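Long-range contact in diheme cytochrome c (Shewanella baltica, PDB 3U99), which carries two covalently bound c-type hemes and probably serves in bacterial electron transfer: residues E103-M108 / I140-W146. Residues are numbered along the deposited sequence.
Sequences EIPRRM and IPGFGRW. With HEC (heme c), chain B.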
ATOM      1  N   GLU A 103      -5.316   1.555  17.992  1.00 10.20           N
ATOM      2  CA  GLU A 103      -6.317   2.285  18.774  1.00 10.61           C
ATOM      3  C   GLU A 103      -7.511   2.668  17.912  1.00 10.21           C
ATOM      4  O   GLU A 103      -8.458   3.311  18.398  1.00 10.57           O
ATOM      5  CB  GLU A 103      -5.645   3.502  19.401  1.00 12.79           C
ATOM      6  CG  GLU A 103      -4.545   3.200  20.413  1.00 15.59           C
ATOM      7  CD  GLU A 103      -5.044   2.546  21.666  1.00 18.97           C
ATOM      8  OE1 GLU A 103      -6.272   2.436  21.997  1.00 16.44           O
ATOM      9  OE2 GLU A 103      -4.152   2.092  22.436  1.00 25.48           O
ATOM     10  N   ILE A 104      -7.528   2.310  16.631  1.00  9.42           N
ATOM     11  CA  ILE A 104      -8.606   2.747  15.735  1.00  9.59           C
ATOM     12  C   ILE A 104      -9.690   1.677  15.760  1.00 10.49           C
ATOM     13  O   ILE A 104      -9.418   0.524  15.410  1.00 12.28           O
ATOM     14  CB  ILE A 104      -8.075   2.951  14.318  1.00  9.30           C
ATOM     15  CG1 ILE A 104      -6.884   3.910  14.280  1.00  9.53           C
ATOM     16  CG2 ILE A 104      -9.233   3.371  13.415  1.00 11.17           C
ATOM     17  CD1 ILE A 104      -6.212   3.896  12.914  1.00 11.32           C
ATOM     18  N   PRO A 105     -10.886   2.012  16.192  1.00 10.51           N
ATOM     19  CA  PRO A 105     -11.923   0.979  16.323  1.00 12.60           C
ATOM     20  C   PRO A 105     -12.592   0.532  15.029  1.00 11.33           C
ATOM     21  O   PRO A 105     -12.587   1.203  14.027  1.00 11.76           O
ATOM     22  CB  PRO A 105     -12.954   1.704  17.166  1.00 14.11           C
ATOM     23  CG  PRO A 105     -12.811   3.143  16.852  1.00 15.23           C
ATOM     24  CD  PRO A 105     -11.336   3.341  16.594  1.00 11.41           C
ATOM     25  N   ARG A 106     -13.190  -0.640  15.128  1.00 11.85           N
ATOM     26  CA  ARG A 106     -13.732  -1.262  13.929  1.00 13.08           C
ATOM     27  C   ARG A 106     -14.867  -0.431  13.349  1.00 12.69           C
ATOM     28  O   ARG A 106     -15.136  -0.475  12.151  1.00 12.62           O
ATOM     29  CB  ARG A 106     -14.249  -2.680  14.263  1.00 17.13           C
ATOM     30  CG  ARG A 106     -13.258  -3.612  14.738  1.00 24.15           C
ATOM     31  CD  ARG A 106     -13.972  -4.956  14.979  1.00 29.71           C
ATOM     32  NE  ARG A 106     -14.533  -5.540  13.767  0.50 30.20           N
ATOM     33  CZ  ARG A 106     -15.425  -6.029  12.940  0.50 33.20           C
ATOM     34  NH1 ARG A 106     -16.728  -5.982  13.253  0.50 38.15           N
ATOM     35  NH2 ARG A 106     -15.062  -6.583  11.769  0.50 37.50           N
ATOM     36  N   ARG A 107     -15.632   0.322  14.024  1.00 13.30           N
ATOM     37  CA  ARG A 107     -16.680   1.203  13.527  1.00 14.64           C
ATOM     38  C   ARG A 107     -16.164   2.187  12.481  1.00 12.66           C
ATOM     39  O   ARG A 107     -16.899   2.681  11.702  1.00 14.06           O
ATOM     40  CB  ARG A 107     -17.388   1.969  14.707  1.00 19.64           C
ATOM     41  CG  ARG A 107     -16.716   3.219  15.248  1.00 23.82           C
ATOM     42  CD  ARG A 107     -17.737   4.053  16.099  1.00 26.48           C
ATOM     43  NE  ARG A 107     -18.190   3.250  17.224  1.00 26.97           N
ATOM     44  CZ  ARG A 107     -19.375   2.648  17.357  0.50 28.90           C
ATOM     45  NH1 ARG A 107     -19.558   1.911  18.446  1.00 34.15           N
ATOM     46  NH2 ARG A 107     -20.372   2.815  16.500  1.00 33.39           N
ATOM     47  N   MET A 108     -14.851   2.492  12.636  1.00 11.64           N
ATOM     48  CA  MET A 108     -14.299   3.469  11.690  1.00 10.77           C
ATOM     49  C   MET A 108     -13.656   2.811  10.476  1.00 10.67           C
ATOM     50  O   MET A 108     -13.259   3.530   9.556  1.00 10.94           O
ATOM     51  CB  MET A 108     -13.220   4.310  12.378  1.00 11.16           C
ATOM     52  CG  MET A 108     -13.785   5.193  13.472  1.00 12.35           C
ATOM     53  SD  MET A 108     -12.534   6.184  14.270  1.00 16.06           S
ATOM     54  CE  MET A 108     -13.380   6.571  15.797  1.00 27.99           C
ATOM     55  N   ILE A 140     -10.576  10.519   8.438  1.00 10.06           N
ATOM     56  CA  ILE A 140     -11.287   9.265   8.218  1.00 10.76           C
ATOM     57  C   ILE A 140     -12.664   9.544   7.640  1.00  9.85           C
ATOM     58  O   ILE A 140     -13.452  10.242   8.261  1.00 10.82           O
ATOM     59  CB  ILE A 140     -11.404   8.470   9.517  1.00 10.91           C
ATOM     60  CG1 ILE A 140     -10.018   8.178  10.063  1.00 11.40           C
ATOM     61  CG2 ILE A 140     -12.247   7.239   9.259  1.00 11.42           C
ATOM     62  CD1 ILE A 140     -10.051   7.198  11.209  1.00 13.39           C
ATOM     63  N   PRO A 141     -12.957   9.076   6.437  1.00 10.62           N
ATOM     64  CA  PRO A 141     -14.244   9.389   5.813  1.00 11.82           C
ATOM     65  C   PRO A 141     -15.371   8.926   6.722  1.00 11.00           C
ATOM     66  O   PRO A 141     -15.397   7.843   7.219  1.00 10.57           O
ATOM     67  CB  PRO A 141     -14.250   8.571   4.527  1.00 16.16           C
ATOM     68  CG  PRO A 141     -12.827   8.268   4.237  1.00 16.54           C
ATOM     69  CD  PRO A 141     -12.082   8.306   5.550  1.00 13.29           C
ATOM     70  N   GLY A 142     -16.306   9.867   6.893  1.00 10.97           N
ATOM     71  CA  GLY A 142     -17.428   9.726   7.737  1.00 11.53           C
ATOM     72  C   GLY A 142     -17.208  10.102   9.173  1.00 10.61           C
ATOM     73  O   GLY A 142     -18.209  10.184   9.888  1.00 12.49           O
ATOM     74  N   PHE A 143     -15.984  10.341   9.616  1.00 10.76           N
ATOM     75  CA  PHE A 143     -15.613  10.652  10.969  1.00 10.14           C
ATOM     76  C   PHE A 143     -14.835  11.938  11.129  1.00 11.11           C
ATOM     77  O   PHE A 143     -14.887  12.548  12.213  1.00 13.49           O
ATOM     78  CB  PHE A 143     -14.808   9.511  11.575  1.00 10.22           C
ATOM     79  CG  PHE A 143     -15.694   8.269  11.837  1.00  9.00           C
ATOM     80  CD1 PHE A 143     -16.259   8.034  13.077  1.00  9.04           C
ATOM     81  CD2 PHE A 143     -15.965   7.373  10.831  1.00 10.70           C
ATOM     82  CE1 PHE A 143     -17.065   6.932  13.271  1.00 10.17           C
ATOM     83  CE2 PHE A 143     -16.781   6.271  11.015  1.00 10.41           C
ATOM     84  CZ  PHE A 143     -17.367   6.044  12.245  1.00 10.49           C
ATOM     85  N   GLY A 144     -14.122  12.401  10.138  1.00 12.51           N
ATOM     86  CA  GLY A 144     -13.370  13.637  10.197  1.00 12.65           C
ATOM     87  C   GLY A 144     -11.926  13.443  10.554  1.00 11.52           C
ATOM     88  O   GLY A 144     -11.348  12.348  10.660  1.00 11.78           O
ATOM     89  N   ARG A 145     -11.278  14.594  10.757  1.00 11.74           N
ATOM     90  CA  ARG A 145      -9.886  14.626  11.165  1.00 12.60           C
ATOM     91  C   ARG A 145      -9.692  13.842  12.439  1.00 13.99           C
ATOM     92  O   ARG A 145     -10.511  13.901  13.345  1.00 16.68           O
ATOM     93  CB  ARG A 145      -9.468  16.084  11.399  1.00 16.21           C
ATOM     94  CG  ARG A 145      -9.066  16.796  10.151  1.00 18.77           C
ATOM     95  CD  ARG A 145      -7.591  16.578   9.961  1.00 26.36           C
ATOM     96  NE  ARG A 145      -7.012  17.465   8.952  1.00 30.93           N
ATOM     97  CZ  ARG A 145      -6.597  18.714   9.176  1.00 33.50           C
ATOM     98  NH1 ARG A 145      -6.080  19.397   8.185  1.00 35.67           N
ATOM     99  NH2 ARG A 145      -6.717  19.261  10.365  1.00 40.38           N
ATOM    100  N   TRP A 146      -8.630  13.091  12.520  1.00 14.87           N
ATOM    101  CA  TRP A 146      -8.326  12.322  13.726  1.00 15.38           C
ATOM    102  C   TRP A 146      -7.837  13.213  14.849  1.00 17.99           C
ATOM    103  O   TRP A 146      -8.192  13.044  16.021  1.00 20.49           O
ATOM    104  CB  TRP A 146      -7.272  11.309  13.298  1.00 16.01           C
ATOM    105  CG  TRP A 146      -6.781  10.416  14.364  1.00 14.09           C
ATOM    106  CD1 TRP A 146      -5.553  10.513  14.973  1.00 15.16           C
ATOM    107  CD2 TRP A 146      -7.468   9.305  14.932  1.00 14.33           C
ATOM    108  NE1 TRP A 146      -5.444   9.491  15.885  1.00 15.76           N
ATOM    109  CE2 TRP A 146      -6.591   8.764  15.885  1.00 14.63           C
ATOM    110  CE3 TRP A 146      -8.736   8.744  14.702  1.00 16.04           C
ATOM    111  CZ2 TRP A 146      -6.971   7.665  16.614  1.00 16.57           C
ATOM    112  CZ3 TRP A 146      -9.072   7.649  15.456  1.00 15.85           C
ATOM    113  CH2 TRP A 146      -8.187   7.140  16.389  1.00 16.48           C
TER
HETATM  114 FE   HEC B 500      -2.653   4.871   8.861  1.00  6.28          FE
HETATM  115  CHA HEC B 500      -1.289   6.499  11.505  1.00  8.24           C
HETATM  116  CHB HEC B 500       0.428   4.226   7.642  1.00  8.22           C
HETATM  117  CHC HEC B 500      -4.088   2.978   6.360  1.00  7.45           C
HETATM  118  CHD HEC B 500      -5.726   5.806   9.922  1.00  8.09           C
HETATM  119  NA  HEC B 500      -0.791   5.330   9.415  1.00  7.23           N
HETATM  120  C1A HEC B 500      -0.392   5.996  10.533  1.00  7.44           C
HETATM  121  C2A HEC B 500       1.033   6.159  10.581  1.00  8.27           C
HETATM  122  C3A HEC B 500       1.512   5.522   9.497  1.00  8.49           C
HETATM  123  C4A HEC B 500       0.371   4.982   8.765  1.00  8.12           C
HETATM  124  CMA HEC B 500       2.962   5.389   9.033  1.00  9.70           C
HETATM  125  CAA HEC B 500       1.806   6.934  11.612  1.00  9.48           C
HETATM  126  CBA HEC B 500       1.603   8.415  11.342  1.00 10.63           C
HETATM  127  CGA HEC B 500       2.261   9.376  12.315  1.00 13.20           C
HETATM  128  O1A HEC B 500       3.206   8.891  13.019  1.00 19.88           O
HETATM  129  O2A HEC B 500       2.077  10.595  12.337  1.00 13.23           O
HETATM  130  NB  HEC B 500      -1.926   3.804   7.304  1.00  6.50           N
HETATM  131  C1B HEC B 500      -0.586   3.630   6.966  1.00  7.43           C
HETATM  132  C2B HEC B 500      -0.534   2.823   5.812  1.00  7.64           C
HETATM  133  C3B HEC B 500      -1.780   2.458   5.501  1.00  8.08           C
HETATM  134  C4B HEC B 500      -2.674   3.093   6.404  1.00  6.92           C
HETATM  135  CMB HEC B 500       0.814   2.490   5.134  1.00  8.95           C
HETATM  136  CAB HEC B 500      -2.312   1.645   4.303  1.00  8.30           C
HETATM  137  CBB HEC B 500      -1.560   0.249   4.143  1.00  9.72           C
HETATM  138  NC  HEC B 500      -4.538   4.446   8.271  1.00  6.74           N
HETATM  139  C1C HEC B 500      -4.906   3.685   7.239  1.00  7.12           C
HETATM  140  C2C HEC B 500      -6.304   3.699   7.019  1.00  7.46           C
HETATM  141  C3C HEC B 500      -6.764   4.542   8.023  1.00  7.52           C
HETATM  142  C4C HEC B 500      -5.674   5.009   8.772  1.00  7.07           C
HETATM  143  CMC HEC B 500      -7.063   3.057   5.894  1.00  8.55           C
HETATM  144  CAC HEC B 500      -8.187   5.017   8.226  1.00  8.40           C
HETATM  145  CBC HEC B 500      -9.196   3.928   8.593  1.00  9.88           C
HETATM  146  ND  HEC B 500      -3.372   5.911  10.427  1.00  6.73           N
HETATM  147  C1D HEC B 500      -4.683   6.175  10.659  1.00  7.52           C
HETATM  148  C2D HEC B 500      -4.812   6.894  11.897  1.00  8.15           C
HETATM  149  C3D HEC B 500      -3.573   7.029  12.430  1.00  9.24           C
HETATM  150  C4D HEC B 500      -2.664   6.426  11.430  1.00  7.83           C
HETATM  151  CMD HEC B 500      -6.122   7.345  12.496  1.00  9.57           C
HETATM  152  CAD HEC B 500      -3.229   7.718  13.735  1.00 10.27           C
HETATM  153  CBD HEC B 500      -3.492   6.678  14.875  1.00 12.34           C
HETATM  154  CGD HEC B 500      -3.538   7.285  16.273  0.50 13.75           C
HETATM  155  O1D HEC B 500      -2.433   8.105  16.277  0.50 16.89           O
HETATM  156  O2D HEC B 500      -3.854   6.406  17.213  0.50 15.11           O
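This contact lies beside the pocket of the second heme c, which Ile104 and Trp146 help to line, where a loop and a small beta hairpin meet at the edge of the porphyrin. Met108 is the centre of it. Its side chain reaches the hairpin between three residues. Met108 CG lies over the face of the Phe143 ring, 3.7 Å from its centroid, a CH-pi contact. Met108 SD is 4.1 Å from Ile140 CD1 and 3.9 Å from Trp146 CZ3. The sulfur meets the indole at its edge and the Phe143 ring obliquely, so it makes Met-aromatic contacts with both. Phe143 CZ also comes within 3.4 Å of Arg107 O, in the 3-10 segment 106-108. Nearer the heme, Ile104 CG1 packs 4.1 Å from Trp146 CH2. Ile104 CD1 lies 3.5 Å from heme atom C2D, and Trp146 NE1 is 2.9 Å from the propionate carbon CGD. The heme methyl CMD sits over one face of the indole. No hydrogen bond crosses between the segments, so the contact rests on apolar and aromatic packing. A classic beta bulge, with Phe143 and Gly144 both facing Ile140, shapes the hairpin: Phe143 N and Gly144 N each donate a hydrogen bond to Ile140 O, both at 2.9 Å. Asn112 ties the two segments together, since its ND2 donates to both Met108 O and Pro141 O. Residues 103-108 follow helix 95-101, which ends in the axial ligand His101. They pack against the antiparallel pair of strands 139-140 and 144-145, close to the C-terminus.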